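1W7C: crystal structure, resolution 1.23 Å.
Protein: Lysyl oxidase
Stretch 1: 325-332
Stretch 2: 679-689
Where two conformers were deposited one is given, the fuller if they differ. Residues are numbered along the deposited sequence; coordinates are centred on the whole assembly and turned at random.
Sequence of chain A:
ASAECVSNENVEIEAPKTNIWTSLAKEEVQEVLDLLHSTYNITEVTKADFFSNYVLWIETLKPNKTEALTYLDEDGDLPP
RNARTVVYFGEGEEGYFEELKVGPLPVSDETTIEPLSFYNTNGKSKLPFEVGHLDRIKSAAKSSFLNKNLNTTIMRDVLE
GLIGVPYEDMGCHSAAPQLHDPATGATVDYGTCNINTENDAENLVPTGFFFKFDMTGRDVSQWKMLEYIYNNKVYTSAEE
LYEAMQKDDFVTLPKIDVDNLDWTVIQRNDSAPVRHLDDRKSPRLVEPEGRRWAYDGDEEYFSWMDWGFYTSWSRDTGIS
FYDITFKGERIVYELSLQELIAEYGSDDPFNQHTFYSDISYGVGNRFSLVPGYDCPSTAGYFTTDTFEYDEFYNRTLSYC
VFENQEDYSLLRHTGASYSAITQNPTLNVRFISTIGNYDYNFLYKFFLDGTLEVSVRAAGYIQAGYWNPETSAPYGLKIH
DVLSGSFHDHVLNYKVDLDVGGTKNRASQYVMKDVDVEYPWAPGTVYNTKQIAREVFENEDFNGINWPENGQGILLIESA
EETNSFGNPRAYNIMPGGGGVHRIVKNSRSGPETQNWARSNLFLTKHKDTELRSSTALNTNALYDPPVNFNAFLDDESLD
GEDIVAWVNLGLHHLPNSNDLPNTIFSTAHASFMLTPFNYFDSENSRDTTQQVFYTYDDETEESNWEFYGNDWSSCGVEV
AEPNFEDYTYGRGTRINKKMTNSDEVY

Stretch 1 325-332: TFKGERIV
Stretch 2, residues 679-689: NYFDSENSRDT

Residues far apart in sequence often meet through side chains alone, their backbones held well apart, and lysyl oxidase offers a compact example. No touching pair here is closer than 349 residues in sequence, and the two stretches bury 354 Å² between them. Stretch 1 is a hairpin: a strand arrives through Thr325 and Phe326, turns, and leaves through Glu329 and Arg330, before the chain rounds a corner at Ile331. The connection is a type I' beta turn from Phe326 to Glu329, with Lys327 at phi/psi 47/44 and Gly328 at 83/5; a positive phi such as the latter favours glycine. Reciprocal backbone bonds close it, Phe326 N to Glu329 O at 2.9 Å and Glu329 N to Phe326 O at 3.1 Å. Stretch 2 is irregular and ends in a type I turn from Ser686 to Thr689, with Thr689 N donating to Ser686 O at 3.0 Å.

The register sets the spacing. The CA of Lys327 lies 9.4 Å from the CA of Asn685, and the CA of Ile331 lies 10.1 Å from the CA of Tyr680, too far for backbone hydrogen bonds, so side chains must span the gap. The CA-to-CB bonds of Phe326, Lys327, Glu329 and Ile331 point toward stretch 2, whereas that of Arg330 points away.

Apolar contact comes first. Phe326 (chi1 t, chi2 -111°) and Phe681 (chi1 m, chi2 -66°) meet edge to edge, Phe326 CD1 lying 3.9 Å from Phe681 CZ, each atom near the plane of the other ring. Ile331 (chi1 p, chi2 t) places its CG2 3.8 Å from CZ of Tyr680 (chi1 t, chi2 75°) and 3.4 Å from Tyr680 OH. The same hydroxyl also lies 3.6 Å from Glu329 CB, a van der Waals contact.

The charged pairing lies at the turn. Lys327 runs m, t, t, m, an extended chain that bends at its last torsion and carries NZ to 3.1 Å from Asp688 OD2, a hydrogen-bonded salt bridge; Asp688 is p with chi2 -45°. On the way, Lys327 CD passes 3.5 Å from Asn685 OD1 and 4.5 Å from Phe681 CZ, so its methylene chain contributes packing as well as reach.

Water supplies the remaining polar links. One molecule donates to Arg330 O at 2.7 Å and bonds Tyr680 OH at 2.8 Å. Another lies 2.7 Å from Tyr680 OH, 2.6 Å from Phe326 O and 3.2 Å from Glu329 OE1, connecting the phenol to both strands of the hairpin although it makes no direct hydrogen bond to them.

Internal bonds brace stretch 2. Glu684 (t, m) accepts at OE2 from Ser686 OG at 2.6 Å and from Ser686 N at 2.9 Å, while its OE1 forms a 2.9 Å salt bridge with Arg687 NE. Asn685 ND2 donates to Ser683 O at 2.9 Å, leaving OD1 beside the lysine chain.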

# COMPACT_ATOMS: atom_id res chain seq x y z
N THR A 325 -17.63 10.41 -12.87
CA THR A 325 -17.15 10.73 -14.20
C THR A 325 -15.73 11.26 -14.20
O THR A 325 -15.31 11.91 -13.24
CB THR A 325 -18.06 11.80 -14.87
OG1 THR A 325 -17.93 13.05 -14.21
CG2 THR A 325 -19.53 11.32 -14.84
N PHE A 326 -15.01 10.99 -15.28
CA PHE A 326 -13.68 11.55 -15.48
C PHE A 326 -13.60 12.02 -16.93
O PHE A 326 -13.98 11.27 -17.85
CB PHE A 326 -12.57 10.55 -15.14
CG PHE A 326 -11.20 11.11 -15.32
CD1 PHE A 326 -10.37 10.67 -16.33
CD2 PHE A 326 -10.75 12.09 -14.48
CE1 PHE A 326 -9.09 11.24 -16.50
CE2 PHE A 326 -9.49 12.64 -14.64
CZ PHE A 326 -8.65 12.20 -15.66
N LYS A 327 -13.19 13.26 -17.13
CA LYS A 327 -13.14 13.89 -18.45
C LYS A 327 -14.43 13.67 -19.23
O LYS A 327 -14.41 13.33 -20.43
CB LYS A 327 -11.87 13.46 -19.21
CG LYS A 327 -10.62 14.02 -18.55
CD LYS A 327 -9.36 13.78 -19.37
CE LYS A 327 -8.18 14.55 -18.76
NZ LYS A 327 -8.31 16.01 -19.01
N GLY A 328 -15.55 13.83 -18.54
CA GLY A 328 -16.86 13.85 -19.19
C GLY A 328 -17.49 12.49 -19.47
O GLY A 328 -18.54 12.44 -20.09
N GLU A 329 -16.85 11.41 -19.04
CA GLU A 329 -17.40 10.09 -19.24
C GLU A 329 -17.59 9.38 -17.90
O GLU A 329 -16.68 9.38 -17.07
CB GLU A 329 -16.47 9.23 -20.12
CG GLU A 329 -16.22 9.80 -21.52
CD GLU A 329 -15.40 8.85 -22.37
OE1 GLU A 329 -14.16 8.92 -22.34
OE2 GLU A 329 -15.98 7.96 -23.04
N ARG A 330 -18.74 8.75 -17.70
CA ARG A 330 -18.96 7.94 -16.52
C ARG A 330 -18.06 6.71 -16.58
O ARG A 330 -18.06 5.99 -17.56
CB ARG A 330 -20.41 7.46 -16.46
CG ARG A 330 -20.73 6.63 -15.27
CD ARG A 330 -22.16 6.09 -15.25
NE ARG A 330 -23.07 7.22 -15.37
CZ ARG A 330 -23.76 7.60 -16.45
NH1 ARG A 330 -23.86 6.82 -17.51
NH2 ARG A 330 -24.40 8.75 -16.43
N ILE A 331 -17.33 6.49 -15.50
CA ILE A 331 -16.61 5.24 -15.30
C ILE A 331 -17.25 4.31 -14.26
O ILE A 331 -17.09 3.11 -14.36
CB ILE A 331 -15.12 5.46 -14.98
CG1 ILE A 331 -14.90 6.25 -13.70
CG2 ILE A 331 -14.39 6.09 -16.17
CD1 ILE A 331 -13.53 6.09 -13.13
N VAL A 332 -17.96 4.89 -13.29
CA VAL A 332 -18.59 4.06 -12.24
C VAL A 332 -19.99 4.65 -11.96
O VAL A 332 -20.12 5.81 -11.60
CB VAL A 332 -17.76 4.09 -10.92
CG1 VAL A 332 -18.53 3.37 -9.79
CG2 VAL A 332 -16.38 3.52 -11.11
N ASN A 679 -5.60 1.03 -21.13
CA ASN A 679 -6.03 1.22 -22.52
C ASN A 679 -7.35 1.98 -22.65
O ASN A 679 -8.01 1.92 -23.67
CB ASN A 679 -6.07 -0.14 -23.26
CG ASN A 679 -4.71 -0.75 -23.36
OD1 ASN A 679 -3.70 -0.06 -23.44
ND2 ASN A 679 -4.69 -2.07 -23.39
N TYR A 680 -7.70 2.72 -21.61
CA TYR A 680 -8.95 3.46 -21.56
C TYR A 680 -8.86 4.71 -22.44
O TYR A 680 -9.85 5.16 -23.00
CB TYR A 680 -9.27 3.84 -20.11
CG TYR A 680 -10.57 4.57 -19.94
CD1 TYR A 680 -11.77 3.89 -20.02
CD2 TYR A 680 -10.60 5.95 -19.70
CE1 TYR A 680 -12.96 4.55 -19.88
CE2 TYR A 680 -11.77 6.60 -19.56
CZ TYR A 680 -12.95 5.92 -19.65
OH TYR A 680 -14.11 6.63 -19.52
N PHE A 681 -7.66 5.27 -22.54
CA PHE A 681 -7.29 6.31 -23.47
C PHE A 681 -6.21 5.79 -24.42
O PHE A 681 -5.75 4.66 -24.30
CB PHE A 681 -6.78 7.53 -22.70
CG PHE A 681 -7.77 8.13 -21.71
CD1 PHE A 681 -8.96 8.73 -22.13
CD2 PHE A 681 -7.46 8.18 -20.34
CE1 PHE A 681 -9.82 9.28 -21.22
CE2 PHE A 681 -8.33 8.78 -19.43
CZ PHE A 681 -9.49 9.34 -19.87
N ASP A 682 -5.75 6.64 -25.33
CA ASP A 682 -4.58 6.36 -26.12
C ASP A 682 -3.26 6.62 -25.39
O ASP A 682 -2.21 6.14 -25.82
CB ASP A 682 -4.59 7.22 -27.39
CG ASP A 682 -5.65 6.82 -28.37
OD1 ASP A 682 -6.25 5.74 -28.24
OD2 ASP A 682 -5.88 7.58 -29.35
N SER A 683 -3.33 7.36 -24.30
CA SER A 683 -2.16 7.78 -23.56
C SER A 683 -2.55 8.09 -22.11
O SER A 683 -3.73 8.14 -21.75
CB SER A 683 -1.54 9.02 -24.23
OG SER A 683 -2.47 10.09 -24.23
N GLU A 684 -1.53 8.36 -21.32
CA GLU A 684 -1.68 8.70 -19.91
C GLU A 684 -2.19 10.16 -19.80
O GLU A 684 -1.63 11.09 -20.39
CB GLU A 684 -0.33 8.48 -19.25
CG GLU A 684 -0.29 8.65 -17.75
CD GLU A 684 -0.17 10.10 -17.33
OE1 GLU A 684 0.72 10.84 -17.85
OE2 GLU A 684 -0.95 10.50 -16.45
N ASN A 685 -3.27 10.36 -19.05
CA ASN A 685 -4.05 11.58 -19.14
C ASN A 685 -3.86 12.66 -18.06
O ASN A 685 -4.60 13.64 -18.03
CB ASN A 685 -5.54 11.25 -19.34
CG ASN A 685 -5.98 11.38 -20.77
OD1 ASN A 685 -6.82 12.19 -21.08
ND2 ASN A 685 -5.41 10.56 -21.66
N SER A 686 -2.77 12.60 -17.31
CA SER A 686 -2.40 13.71 -16.45
C SER A 686 -1.62 14.82 -17.14
O SER A 686 -1.37 15.85 -16.51
CB SER A 686 -1.60 13.22 -15.25
OG SER A 686 -0.29 12.81 -15.58
N ARG A 687 -1.21 14.61 -18.39
CA ARG A 687 -0.23 15.48 -19.03
C ARG A 687 -0.68 16.93 -19.21
O ARG A 687 0.15 17.84 -19.37
CB ARG A 687 0.17 14.94 -20.41
CG ARG A 687 0.78 13.53 -20.48
CD ARG A 687 2.14 13.33 -19.76
NE ARG A 687 1.93 13.39 -18.33
CZ ARG A 687 2.44 14.29 -17.50
NH1 ARG A 687 3.36 15.16 -17.91
NH2 ARG A 687 2.06 14.26 -16.24
N ASP A 688 -1.99 17.17 -19.15
CA ASP A 688 -2.53 18.51 -19.26
C ASP A 688 -2.54 19.35 -17.97
O ASP A 688 -2.85 20.55 -17.99
CB ASP A 688 -3.95 18.46 -19.86
CG ASP A 688 -4.91 17.68 -19.02
OD1 ASP A 688 -4.54 16.59 -18.56
OD2 ASP A 688 -6.06 18.09 -18.80
N THR A 689 -2.16 18.76 -16.83
CA THR A 689 -2.11 19.56 -15.62
C THR A 689 -1.06 20.66 -15.73
O THR A 689 -0.03 20.51 -16.38
CB THR A 689 -1.87 18.70 -14.36
OG1 THR A 689 -1.99 19.54 -13.21
CG2 THR A 689 -0.48 18.06 -14.27
O HOH W 1 -13.24 9.21 -19.28
O HOH W 2 -16.51 5.21 -19.59